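Local structure of vibralactone Cyclase (Boreostereum vibrans, 6KD0) at residues E247-A252 / P257-L262; P72-N77 / G145-Y150; A37-W42 / L136-S141; I185-A190 / N269-F274. The protein catalyses, as a member of the alpha/beta-hydrolase clan, the cyclization that forms the fused bicyclic beta-lactone of vibralactone. All coordinates share one frame; numbering follows the deposited sequence.

The four contacts lie on an alpha/beta-hydrolase fold; contact 1 touches contacts 3 and 4, and contact 2 touches contact 4. The helix end of contact 1 packs on the loop of contact 3 (Ala-249 CA to Thr-137 CG2 3.6 Å), the two centres being about 16 Å apart, while residues 257-262 rest on helix 178-192 of contact 4, with centres about 18 Å apart. Contact 2 reaches that same helix through Tyr-150, centre to centre about 19 Å. Contacts 3 and 4 lie on opposite sides of the chain's centre, about 27 Å between their centres. Helix 178-192 directly follows the probable nucleophile elbow bearing Ser-177, whose likely triad partners are His-311 and Asp-281.

Contact 1 (E247-A252 / P257-L262)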
loop_
_atom_site.group_PDB
_atom_site.type_symbol
_atom_site.label_atom_id
_atom_site.label_comp_id
_atom_site.label_asym_id
_atom_site.label_seq_id
_atom_site.Cartn_x
_atom_site.Cartn_y
_atom_site.Cartn_z
ATOM N N GLU A 247 -11.778 14.271 3.721
ATOM C CA GLU A 247 -13.064 14.868 3.376
ATOM C C GLU A 247 -13.653 14.271 2.094
ATOM O O GLU A 247 -14.854 13.997 2.026
ATOM C CB GLU A 247 -12.893 16.381 3.232
ATOM C CG GLU A 247 -14.179 17.088 2.835
ATOM C CD GLU A 247 -14.006 18.585 2.721
ATOM O OE1 GLU A 247 -15.031 19.298 2.772
ATOM O OE2 GLU A 247 -12.852 19.046 2.583
ATOM N N LEU A 248 -12.826 14.075 1.064
ATOM C CA LEU A 248 -13.312 13.473 -0.179
ATOM C C LEU A 248 -13.852 12.072 0.077
ATOM O O LEU A 248 -14.832 11.641 -0.551
ATOM C CB LEU A 248 -12.192 13.422 -1.217
ATOM C CG LEU A 248 -11.638 14.710 -1.833
ATOM C CD1 LEU A 248 -10.501 14.346 -2.775
ATOM C CD2 LEU A 248 -12.717 15.473 -2.574
ATOM N N ALA A 249 -13.232 11.343 1.007
ATOM C CA ALA A 249 -13.660 9.969 1.248
ATOM C C ALA A 249 -15.022 9.914 1.944
ATOM O O ALA A 249 -15.733 8.903 1.840
ATOM C CB ALA A 249 -12.610 9.227 2.067
ATOM N N ASN A 250 -15.371 10.964 2.679
ATOM C CA ASN A 250 -16.712 11.160 3.222
ATOM C C ASN A 250 -17.283 9.924 3.926
ATOM O O ASN A 250 -18.379 9.468 3.591
ATOM C CB ASN A 250 -17.643 11.605 2.102
ATOM C CG ASN A 250 -18.980 12.104 2.615
ATOM O OD1 ASN A 250 -19.035 12.794 3.617
ATOM N ND2 ASN A 250 -20.054 11.738 1.939
ATOM N N PRO A 251 -16.555 9.334 4.880
ATOM C CA PRO A 251 -17.133 8.207 5.614
ATOM C C PRO A 251 -18.296 8.709 6.457
ATOM O O PRO A 251 -18.239 9.798 7.022
ATOM C CB PRO A 251 -15.973 7.711 6.485
ATOM C CG PRO A 251 -15.097 8.901 6.665
ATOM C CD PRO A 251 -15.172 9.605 5.323
ATOM N N ALA A 252 -19.352 7.902 6.546
ATOM C CA ALA A 252 -20.473 8.263 7.408
ATOM C C ALA A 252 -20.033 8.360 8.869
ATOM O O ALA A 252 -20.563 9.180 9.628
ATOM C CB ALA A 252 -21.604 7.251 7.240
ATOM N N PRO A 257 -14.110 1.259 12.153
ATOM C CA PRO A 257 -12.889 0.626 11.626
ATOM C C PRO A 257 -12.883 0.462 10.114
ATOM O O PRO A 257 -11.794 0.341 9.534
ATOM C CB PRO A 257 -12.858 -0.741 12.332
ATOM C CG PRO A 257 -13.733 -0.601 13.532
ATOM C CD PRO A 257 -14.784 0.429 13.168
ATOM N N SER A 258 -14.053 0.440 9.462
ATOM C CA SER A 258 -14.093 0.361 8.003
ATOM C C SER A 258 -13.500 1.595 7.338
ATOM O O SER A 258 -13.255 1.567 6.126
ATOM C CB SER A 258 -15.517 0.128 7.489
ATOM O OG SER A 258 -16.333 1.296 7.573
ATOM N N PHE A 259 -13.271 2.674 8.093
ATOM C CA PHE A 259 -12.479 3.800 7.608
ATOM C C PHE A 259 -11.144 3.942 8.327
ATOM O O PHE A 259 -10.116 4.172 7.680
ATOM C CB PHE A 259 -13.260 5.121 7.722
ATOM C CG PHE A 259 -12.505 6.295 7.156
ATOM C CD1 PHE A 259 -12.514 6.546 5.795
ATOM C CD2 PHE A 259 -11.742 7.113 7.978
ATOM C CE1 PHE A 259 -11.794 7.612 5.263
ATOM C CE2 PHE A 259 -11.012 8.167 7.451
ATOM C CZ PHE A 259 -11.041 8.419 6.094
ATOM N N SER A 260 -11.135 3.800 9.654
ATOM C CA SER A 260 -9.974 4.024 10.510
ATOM C C SER A 260 -9.510 2.684 11.052
ATOM O O SER A 260 -9.956 2.269 12.133
ATOM C CB SER A 260 -10.334 4.960 11.663
ATOM O OG SER A 260 -10.717 6.224 11.187
ATOM N N PRO A 261 -8.607 1.980 10.366
ATOM C CA PRO A 261 -8.231 0.629 10.820
ATOM C C PRO A 261 -7.552 0.596 12.180
ATOM O O PRO A 261 -7.540 -0.466 12.812
ATOM C CB PRO A 261 -7.290 0.135 9.712
ATOM C CG PRO A 261 -6.802 1.396 9.032
ATOM C CD PRO A 261 -7.978 2.326 9.080
ATOM N N LEU A 262 -6.947 1.707 12.622
ATOM C CA LEU A 262 -6.426 1.815 13.980
ATOM C C LEU A 262 -7.462 1.421 15.027
ATOM O O LEU A 262 -7.099 0.912 16.098
ATOM C CB LEU A 262 -5.957 3.249 14.246
ATOM C CG LEU A 262 -5.182 3.521 15.535
ATOM C CD1 LEU A 262 -3.738 3.024 15.380
ATOM C CD2 LEU A 262 -5.205 5.007 15.866
#
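A buried CH-pi contact between Pro-251 and Phe-259 folds the chain back on itself just after helix 239-249, with the helix end supplying Ala-249 as a second apolar partner. Pro-251 lies over one face of the aromatic ring: its CG stands 3.7 Å from the ring centroid of Phe-259, only 14° off the normal. CB and CD of the proline flank this atom, CB lying 3.7 Å from Phe-259 CD1. Ala-249 approaches differently, its CB meeting the ring edge at Phe-259 CE1 (3.7 Å) close to the ring plane. The phenyl group reaches both partners because CG is anti to the backbone N (chi1 -177°), which carries the ring out from the loop toward the helix end. Between the two partners, Asn-250 leaves the helix with a positive phi of 48°, a turn consistent with Pro-251 lying over the face while Ala-249 stays at the edge. Trp-106 also meets the Phe-259 ring, and Ala-249 is tied to Ser-142 through its backbone. The whole arrangement belongs to the long connection between strands 203-207 and 273-278, the position at which alpha/beta hydrolases commonly insert their cap or lid.

Contact 2 (P72-N77 / G145-Y150)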
loop_
_atom_site.group_PDB
_atom_site.type_symbol
_atom_site.label_atom_id
_atom_site.label_comp_id
_atom_site.label_asym_id
_atom_site.label_seq_id
_atom_site.Cartn_x
_atom_site.Cartn_y
_atom_site.Cartn_z
ATOM N N PRO A 72 -17.400 -9.331 -10.381
ATOM C CA PRO A 72 -18.529 -8.581 -9.818
ATOM C C PRO A 72 -18.189 -8.048 -8.434
ATOM O O PRO A 72 -17.555 -8.735 -7.626
ATOM C CB PRO A 72 -19.646 -9.626 -9.754
ATOM C CG PRO A 72 -18.927 -10.905 -9.543
ATOM C CD PRO A 72 -17.632 -10.784 -10.319
ATOM N N VAL A 73 -18.585 -6.798 -8.179
ATOM C CA VAL A 73 -18.577 -6.212 -6.840
ATOM C C VAL A 73 -19.943 -5.559 -6.641
ATOM O O VAL A 73 -20.781 -5.564 -7.555
ATOM C CB VAL A 73 -17.438 -5.197 -6.652
ATOM C CG1 VAL A 73 -16.090 -5.871 -6.850
ATOM C CG2 VAL A 73 -17.599 -4.036 -7.619
ATOM N N GLU A 74 -20.166 -4.976 -5.465
ATOM C CA GLU A 74 -21.487 -4.480 -5.110
ATOM C C GLU A 74 -21.903 -3.421 -6.117
ATOM O O GLU A 74 -21.379 -2.305 -6.121
ATOM C CB GLU A 74 -21.516 -3.931 -3.685
ATOM C CG GLU A 74 -22.945 -3.856 -3.117
ATOM C CD GLU A 74 -23.035 -3.197 -1.741
ATOM O OE1 GLU A 74 -22.008 -3.158 -1.020
ATOM O OE2 GLU A 74 -24.141 -2.719 -1.376
ATOM N N GLY A 75 -22.796 -3.797 -7.012
ATOM C CA GLY A 75 -23.386 -2.834 -7.904
ATOM C C GLY A 75 -22.594 -2.533 -9.152
ATOM O O GLY A 75 -22.994 -1.634 -9.897
ATOM N N THR A 76 -21.512 -3.257 -9.428
ATOM C CA THR A 76 -20.762 -2.995 -10.663
ATOM C C THR A 76 -19.755 -4.128 -10.848
ATOM O O THR A 76 -19.780 -5.113 -10.108
ATOM C CB THR A 76 -20.120 -1.599 -10.630
ATOM O OG1 THR A 76 -19.722 -1.214 -11.949
ATOM C CG2 THR A 76 -18.921 -1.535 -9.698
ATOM N N ASN A 77 -18.891 -4.009 -11.854
ATOM C CA ASN A 77 -17.772 -4.927 -12.047
ATOM C C ASN A 77 -16.480 -4.153 -11.838
ATOM O O ASN A 77 -16.441 -2.937 -12.018
ATOM C CB ASN A 77 -17.743 -5.541 -13.457
ATOM C CG ASN A 77 -18.816 -6.588 -13.693
ATOM O OD1 ASN A 77 -19.161 -7.367 -12.808
ATOM N ND2 ASN A 77 -19.316 -6.638 -14.926
ATOM N N GLY A 145 -14.511 1.703 -1.530
ATOM C CA GLY A 145 -13.194 1.251 -1.957
ATOM C C GLY A 145 -12.717 0.042 -1.178
ATOM O O GLY A 145 -12.231 -0.940 -1.757
ATOM N N ALA A 146 -12.883 0.082 0.150
ATOM C CA ALA A 146 -12.485 -1.033 1.002
ATOM C C ALA A 146 -13.263 -2.301 0.665
ATOM O O ALA A 146 -12.693 -3.400 0.615
ATOM C CB ALA A 146 -12.664 -0.651 2.471
ATOM N N LYS A 147 -14.573 -2.172 0.432
ATOM C CA LYS A 147 -15.366 -3.338 0.070
ATOM C C LYS A 147 -14.925 -3.915 -1.274
ATOM O O LYS A 147 -14.890 -5.136 -1.432
ATOM C CB LYS A 147 -16.852 -2.988 0.069
ATOM C CG LYS A 147 -17.434 -2.830 1.484
ATOM C CD LYS A 147 -18.963 -2.685 1.438
ATOM C CE LYS A 147 -19.550 -2.436 2.825
ATOM N NZ LYS A 147 -19.084 -3.453 3.820
ATOM N N ASP A 148 -14.572 -3.058 -2.250
ATOM C CA ASP A 148 -14.029 -3.560 -3.518
ATOM C C ASP A 148 -12.719 -4.305 -3.300
ATOM O O ASP A 148 -12.498 -5.371 -3.885
ATOM C CB ASP A 148 -13.788 -2.422 -4.511
ATOM C CG ASP A 148 -15.085 -1.827 -5.077
ATOM O OD1 ASP A 148 -16.195 -2.333 -4.789
ATOM O OD2 ASP A 148 -14.971 -0.832 -5.824
ATOM N N VAL A 149 -11.830 -3.743 -2.484
ATOM C CA VAL A 149 -10.561 -4.412 -2.196
ATOM C C VAL A 149 -10.822 -5.781 -1.586
ATOM O O VAL A 149 -10.175 -6.785 -1.937
ATOM C CB VAL A 149 -9.701 -3.525 -1.278
ATOM C CG1 VAL A 149 -8.491 -4.296 -0.740
ATOM C CG2 VAL A 149 -9.244 -2.251 -2.040
ATOM N N TYR A 150 -11.812 -5.858 -0.699
ATOM C CA TYR A 150 -12.111 -7.126 -0.045
ATOM C C TYR A 150 -12.718 -8.123 -1.020
ATOM O O TYR A 150 -12.383 -9.312 -0.994
ATOM C CB TYR A 150 -13.056 -6.893 1.128
ATOM C CG TYR A 150 -13.132 -8.070 2.066
ATOM C CD1 TYR A 150 -12.030 -8.439 2.829
ATOM C CD2 TYR A 150 -14.303 -8.788 2.214
ATOM C CE1 TYR A 150 -12.103 -9.504 3.701
ATOM C CE2 TYR A 150 -14.378 -9.861 3.088
ATOM C CZ TYR A 150 -13.284 -10.209 3.818
ATOM O OH TYR A 150 -13.371 -11.265 4.698
HETATM O O HOH W 1 -18.099 -3.732 -3.499
#
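Val-73 and Asp-148 meet at about a right angle where the tip of the N-terminal beta hairpin, strands 64-73 and 76-85, rests beside helix 144-158 of the alpha/beta-hydrolase fold. The valine comes in with a methyl and its branch point: CG2 and CB are each 3.6 Å from Asp-148 OD1. Its chi1 of -61° puts CG2 between the backbone N and the carbonyl carbon, the crowded position, and aims that methyl at the carboxylate. Asp-148 has its own CG beside the helix backbone N (chi1 -72°), which swings the carboxylate toward the hairpin although CB does not point there. The polar partner of the buried carboxylate is Arg-135, whose NH2 forms a salt bridge with Asp-148 OD1; this nitrogen also hydrogen-bonds Glu-74 O and so ties hairpin and helix together.

Farther out, Glu-74 and Lys-147 reach across the solvent side at a slant. Glu-74 OE1 touches the aliphatic part of the lysine, 3.9 Å from Lys-147 CD, but the lysine bends at its last torsion and Lys-147 NZ ends 5.7 Å from Glu-74 OE1. The opposite charges may attract weakly without forming a salt bridge. The hairpin itself turns through a type II beta turn from Val-73 to Thr-76, with Gly-75 at positive phi. A water bridges the two segments, accepting from Glu-74 N at 3.1 Å and donating to Asp-148 OD1 at 2.7 Å.

Contact 3 (A37-W42 / L136-S141); sequences ARRAFW and LTPESS
Arg-39 NH2 is gripped by two oxygens, Glu-139 OE1 at 2.9 Å across the contact and Ala-107 O from a neighbouring loop. Its companion NH1 donates to Glu-139 OE2 at 3.0 Å, so the guanidinium meets the carboxylate end-on, one nitrogen to each oxygen. Both bonds are nearly straight (174° for NH1) and use the syn sides of the carboxylate. The two flat groups lie 21° apart, close to the coplanar arrangement of a bidentate salt bridge, which restrains rotation of either group. Arg-39 spans the distance from helix 35-54 with a chain extended from CG to NE, whereas Glu-139 arrives from the opposite direction with a bend at chi2 (88°) that turns its carboxylate toward the arginine. Thr-137 O is also near NH2, but the angle is too poor for a hydrogen bond. Leu-136 CB and Pro-138 CD lie against the same nitrogen, each 4.0 Å from Arg-39 NH2. A cis peptide precedes Pro-138, and Ser-140 N bonds back to Leu-136 O, shaping the loop that presents the glutamate. The Leu-Thr-Pro-Glu sequence after Arg-135 resembles a segment of the hormone-sensitive lipase family of alpha/beta hydrolases; joining it to helix 35-54 is consistent with an N-terminal cap packed on the catalytic core, as in those relatives.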
loop_
_atom_site.group_PDB
_atom_site.type_symbol
_atom_site.label_atom_id
_atom_site.label_comp_id
_atom_site.label_asym_id
_atom_site.label_seq_id
_atom_site.Cartn_x
_atom_site.Cartn_y
_atom_site.Cartn_z
ATOM N N ALA A 37 -6.671 17.816 -11.862
ATOM C CA ALA A 37 -5.262 18.065 -12.153
ATOM C C ALA A 37 -4.362 17.045 -11.467
ATOM O O ALA A 37 -3.321 16.666 -12.017
ATOM C CB ALA A 37 -4.874 19.486 -11.745
ATOM N N ARG A 38 -4.746 16.568 -10.280
ATOM C CA ARG A 38 -3.942 15.546 -9.606
ATOM C C ARG A 38 -4.033 14.197 -10.324
ATOM O O ARG A 38 -3.015 13.511 -10.525
ATOM C CB ARG A 38 -4.404 15.434 -8.148
ATOM C CG ARG A 38 -4.105 16.683 -7.324
ATOM C CD ARG A 38 -4.975 16.785 -6.065
ATOM N NE ARG A 38 -4.741 18.034 -5.338
ATOM C CZ ARG A 38 -3.742 18.240 -4.478
ATOM N NH1 ARG A 38 -2.862 17.278 -4.210
ATOM N NH2 ARG A 38 -3.629 19.420 -3.876
ATOM N N ARG A 39 -5.241 13.801 -10.720
ATOM C CA ARG A 39 -5.397 12.599 -11.533
ATOM C C ARG A 39 -4.600 12.711 -12.834
ATOM O O ARG A 39 -3.890 11.770 -13.229
ATOM C CB ARG A 39 -6.873 12.362 -11.815
ATOM C CG ARG A 39 -7.659 11.940 -10.582
ATOM C CD ARG A 39 -9.185 11.897 -10.812
ATOM N NE ARG A 39 -9.855 11.210 -9.709
ATOM C CZ ARG A 39 -11.167 11.211 -9.474
ATOM N NH1 ARG A 39 -12.001 11.877 -10.274
ATOM N NH2 ARG A 39 -11.644 10.528 -8.436
ATOM N N ALA A 40 -4.695 13.868 -13.508
ATOM C CA ALA A 40 -3.963 14.067 -14.759
ATOM C C ALA A 40 -2.463 14.049 -14.531
ATOM O O ALA A 40 -1.705 13.635 -15.415
ATOM C CB ALA A 40 -4.373 15.386 -15.417
ATOM N N PHE A 41 -2.010 14.528 -13.365
ATOM C CA PHE A 41 -0.578 14.553 -13.083
ATOM C C PHE A 41 -0.036 13.142 -12.952
ATOM O O PHE A 41 1.074 12.832 -13.427
ATOM C CB PHE A 41 -0.306 15.340 -11.797
ATOM C CG PHE A 41 1.166 15.438 -11.439
ATOM C CD1 PHE A 41 2.050 16.145 -12.251
ATOM C CD2 PHE A 41 1.657 14.831 -10.293
ATOM C CE1 PHE A 41 3.394 16.235 -11.929
ATOM C CE2 PHE A 41 3.012 14.929 -9.960
ATOM C CZ PHE A 41 3.876 15.624 -10.779
ATOM N N TRP A 42 -0.788 12.279 -12.256
ATOM C CA TRP A 42 -0.380 10.878 -12.184
ATOM C C TRP A 42 -0.436 10.218 -13.559
ATOM O O TRP A 42 0.459 9.445 -13.919
ATOM C CB TRP A 42 -1.238 10.122 -11.162
ATOM C CG TRP A 42 -0.661 10.285 -9.790
ATOM C CD1 TRP A 42 -0.848 11.335 -8.946
ATOM C CD2 TRP A 42 0.252 9.391 -9.134
ATOM N NE1 TRP A 42 -0.111 11.149 -7.792
ATOM C CE2 TRP A 42 0.563 9.957 -7.881
ATOM C CE3 TRP A 42 0.823 8.163 -9.481
ATOM C CZ2 TRP A 42 1.420 9.334 -6.970
ATOM C CZ3 TRP A 42 1.669 7.548 -8.588
ATOM C CH2 TRP A 42 1.961 8.134 -7.338
ATOM N N LEU A 136 -12.927 4.785 -6.670
ATOM C CA LEU A 136 -12.280 5.974 -6.133
ATOM C C LEU A 136 -13.272 6.931 -5.495
ATOM O O LEU A 136 -14.437 7.015 -5.897
ATOM C CB LEU A 136 -11.533 6.730 -7.235
ATOM C CG LEU A 136 -10.465 5.890 -7.949
ATOM C CD1 LEU A 136 -9.806 6.708 -9.049
ATOM C CD2 LEU A 136 -9.450 5.387 -6.943
ATOM N N THR A 137 -12.776 7.679 -4.504
ATOM C CA THR A 137 -13.469 8.838 -3.979
ATOM C C THR A 137 -13.215 10.036 -4.893
ATOM O O THR A 137 -12.276 10.032 -5.685
ATOM C CB THR A 137 -12.978 9.151 -2.560
ATOM O OG1 THR A 137 -11.585 9.493 -2.616
ATOM C CG2 THR A 137 -13.184 7.945 -1.632
ATOM N N PRO A 138 -14.040 11.094 -4.804
ATOM C CA PRO A 138 -15.265 11.231 -4.014
ATOM C C PRO A 138 -16.492 10.627 -4.672
ATOM O O PRO A 138 -17.537 10.599 -4.034
ATOM C CB PRO A 138 -15.426 12.744 -3.892
ATOM C CG PRO A 138 -14.859 13.284 -5.176
ATOM C CD PRO A 138 -13.703 12.340 -5.522
ATOM N N GLU A 139 -16.369 10.189 -5.928
ATOM C CA GLU A 139 -17.514 9.614 -6.639
ATOM C C GLU A 139 -18.138 8.453 -5.866
ATOM O O GLU A 139 -19.365 8.292 -5.860
ATOM C CB GLU A 139 -17.097 9.169 -8.041
ATOM C CG GLU A 139 -16.762 10.319 -8.985
ATOM C CD GLU A 139 -15.310 10.759 -8.915
ATOM O OE1 GLU A 139 -14.547 10.243 -8.060
ATOM O OE2 GLU A 139 -14.925 11.635 -9.726
ATOM N N SER A 140 -17.320 7.629 -5.220
ATOM C CA SER A 140 -17.802 6.600 -4.302
ATOM C C SER A 140 -17.260 6.902 -2.912
ATOM O O SER A 140 -16.049 7.045 -2.756
ATOM C CB SER A 140 -17.329 5.203 -4.730
ATOM O OG SER A 140 -17.844 4.812 -5.998
ATOM N N SER A 141 -18.128 6.956 -1.902
ATOM C CA SER A 141 -17.676 7.231 -0.531
ATOM C C SER A 141 -17.193 5.959 0.156
ATOM O O SER A 141 -17.658 4.857 -0.158
ATOM C CB SER A 141 -18.813 7.839 0.298
ATOM O OG SER A 141 -19.258 9.023 -0.327
#

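Contact 4 (I185-A190 / N269-F274)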
loop_
_atom_site.group_PDB
_atom_site.type_symbol
_atom_site.label_atom_id
_atom_site.label_comp_id
_atom_site.label_asym_id
_atom_site.label_seq_id
_atom_site.Cartn_x
_atom_site.Cartn_y
_atom_site.Cartn_z
ATOM N N ILE A 185 -7.601 -2.618 6.588
ATOM C CA ILE A 185 -9.002 -2.967 6.796
ATOM C C ILE A 185 -9.262 -4.405 6.351
ATOM O O ILE A 185 -9.823 -5.216 7.103
ATOM C CB ILE A 185 -9.922 -1.962 6.076
ATOM C CG1 ILE A 185 -9.723 -0.575 6.683
ATOM C CG2 ILE A 185 -11.372 -2.427 6.179
ATOM C CD1 ILE A 185 -10.206 0.568 5.847
ATOM N N ALA A 186 -8.820 -4.749 5.134
ATOM C CA ALA A 186 -9.103 -6.071 4.584
ATOM C C ALA A 186 -8.514 -7.173 5.450
ATOM O O ALA A 186 -9.114 -8.239 5.593
ATOM C CB ALA A 186 -8.580 -6.181 3.150
ATOM N N ALA A 187 -7.330 -6.950 6.012
ATOM C CA ALA A 187 -6.692 -7.990 6.823
ATOM C C ALA A 187 -7.473 -8.259 8.110
ATOM O O ALA A 187 -7.617 -9.424 8.529
ATOM C CB ALA A 187 -5.251 -7.586 7.131
ATOM N N HIS A 188 -8.015 -7.206 8.741
ATOM C CA HIS A 188 -8.877 -7.464 9.904
ATOM C C HIS A 188 -10.129 -8.243 9.504
ATOM O O HIS A 188 -10.498 -9.253 10.145
ATOM C CB HIS A 188 -9.283 -6.164 10.581
ATOM C CG HIS A 188 -8.171 -5.503 11.320
ATOM N ND1 HIS A 188 -7.171 -4.806 10.678
ATOM C CD2 HIS A 188 -7.897 -5.426 12.645
ATOM C CE1 HIS A 188 -6.336 -4.315 11.575
ATOM N NE2 HIS A 188 -6.751 -4.682 12.777
ATOM N N TRP A 189 -10.809 -7.765 8.454
ATOM C CA TRP A 189 -12.004 -8.449 7.964
ATOM C C TRP A 189 -11.726 -9.919 7.663
ATOM O O TRP A 189 -12.513 -10.799 8.025
ATOM C CB TRP A 189 -12.534 -7.743 6.723
ATOM C CG TRP A 189 -13.192 -6.441 7.005
ATOM C CD1 TRP A 189 -13.566 -5.951 8.223
ATOM C CD2 TRP A 189 -13.586 -5.473 6.038
ATOM N NE1 TRP A 189 -14.154 -4.720 8.073
ATOM C CE2 TRP A 189 -14.191 -4.411 6.735
ATOM C CE3 TRP A 189 -13.489 -5.403 4.644
ATOM C CZ2 TRP A 189 -14.714 -3.293 6.085
ATOM C CZ3 TRP A 189 -13.995 -4.286 3.998
ATOM C CH2 TRP A 189 -14.596 -3.243 4.720
ATOM N N ALA A 190 -10.601 -10.199 7.003
ATOM C CA ALA A 190 -10.288 -11.561 6.591
ATOM C C ALA A 190 -9.990 -12.436 7.796
ATOM O O ALA A 190 -10.346 -13.625 7.811
ATOM C CB ALA A 190 -9.102 -11.552 5.619
ATOM N N ASN A 269 -3.812 -11.595 16.185
ATOM C CA ASN A 269 -3.992 -12.660 15.207
ATOM C C ASN A 269 -4.036 -12.126 13.766
ATOM O O ASN A 269 -4.600 -12.768 12.876
ATOM C CB ASN A 269 -5.251 -13.480 15.525
ATOM C CG ASN A 269 -5.255 -14.839 14.843
ATOM O OD1 ASN A 269 -4.193 -15.396 14.545
ATOM N ND2 ASN A 269 -6.452 -15.375 14.574
ATOM N N LEU A 270 -3.442 -10.948 13.530
ATOM C CA LEU A 270 -3.232 -10.432 12.190
ATOM C C LEU A 270 -2.020 -11.116 11.574
ATOM O O LEU A 270 -1.222 -11.731 12.289
ATOM C CB LEU A 270 -3.010 -8.922 12.238
ATOM C CG LEU A 270 -4.212 -8.096 12.697
ATOM C CD1 LEU A 270 -3.816 -6.643 12.860
ATOM C CD2 LEU A 270 -5.346 -8.223 11.709
ATOM N N PRO A 271 -1.857 -11.040 10.255
ATOM C CA PRO A 271 -0.666 -11.635 9.628
ATOM C C PRO A 271 0.592 -10.898 10.041
ATOM O O PRO A 271 0.538 -9.722 10.439
ATOM C CB PRO A 271 -0.929 -11.487 8.118
ATOM C CG PRO A 271 -2.370 -11.126 7.981
ATOM C CD PRO A 271 -2.792 -10.476 9.262
ATOM N N PRO A 272 1.744 -11.564 9.985
ATOM C CA PRO A 272 3.007 -10.865 10.217
ATOM C C PRO A 272 3.082 -9.640 9.321
ATOM O O PRO A 272 2.643 -9.666 8.174
ATOM C CB PRO A 272 4.074 -11.906 9.857
ATOM C CG PRO A 272 3.374 -13.227 9.876
ATOM C CD PRO A 272 1.914 -12.986 9.632
ATOM N N LEU A 273 3.609 -8.550 9.869
ATOM C CA LEU A 273 3.490 -7.230 9.268
ATOM C C LEU A 273 4.865 -6.638 9.008
ATOM O O LEU A 273 5.649 -6.464 9.944
ATOM C CB LEU A 273 2.689 -6.301 10.177
ATOM C CG LEU A 273 2.656 -4.837 9.756
ATOM C CD1 LEU A 273 1.958 -4.677 8.411
ATOM C CD2 LEU A 273 1.950 -4.022 10.828
ATOM N N PHE A 274 5.122 -6.273 7.751
ATOM C CA PHE A 274 6.310 -5.533 7.340
ATOM C C PHE A 274 5.858 -4.115 7.011
ATOM O O PHE A 274 5.093 -3.906 6.060
ATOM C CB PHE A 274 6.989 -6.204 6.143
ATOM C CG PHE A 274 8.340 -5.616 5.777
ATOM C CD1 PHE A 274 8.438 -4.527 4.925
ATOM C CD2 PHE A 274 9.510 -6.197 6.241
ATOM C CE1 PHE A 274 9.676 -4.006 4.578
ATOM C CE2 PHE A 274 10.754 -5.681 5.903
ATOM C CZ PHE A 274 10.836 -4.581 5.066
#
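A methyl of Leu-270 packs on the ring face of His-188 where helix 178-192, the crossover helix joining parallel strands 171-176 and 203-207 of the alpha/beta-hydrolase sheet, passes the loop that leads into strand 273-278. The chief interaction is CH-pi. Leu-270 CD2 sits almost squarely above the imidazole, 3.8 Å from the ring centroid of His-188 and only 4° off the normal, so that the methyl is about equally far from all five ring atoms. The ring is brought under it by the first torsion of His-188: CG stands beside the backbone N (chi1 -72°), which bends the side chain back toward the loop although its CB points away from it.

Van der Waals packing extends the contact along the helix. Ala-187 CB faces the proline that follows the leucine, at 4.4 Å from Pro-271 CD, a loose touch, and the carbonyl O of Ala-187 lies 4.1 Å from Leu-270 CD2. Tyr-290 and Val-294 of helix 284-296 also touch Leu-270, burying it between the two helices.

Polar bonds fix the imidazole from outside the two segments. ND1 is hydrogen-bonded to Leu-184 O, one turn back along the same helix, and NE2 to His-267 ND1, just ahead of the leucine loop; Phe-264 stacks on the ring as well. With both nitrogens engaged, the ring is held against rotation beneath the leucine. The second methyl lies on the same face but beyond the ring's perimeter, by the NE2-CE1 bond, Leu-270 CD1 being 3.5 Å from His-188 NE2 and 3.7 Å from His-188 CE1.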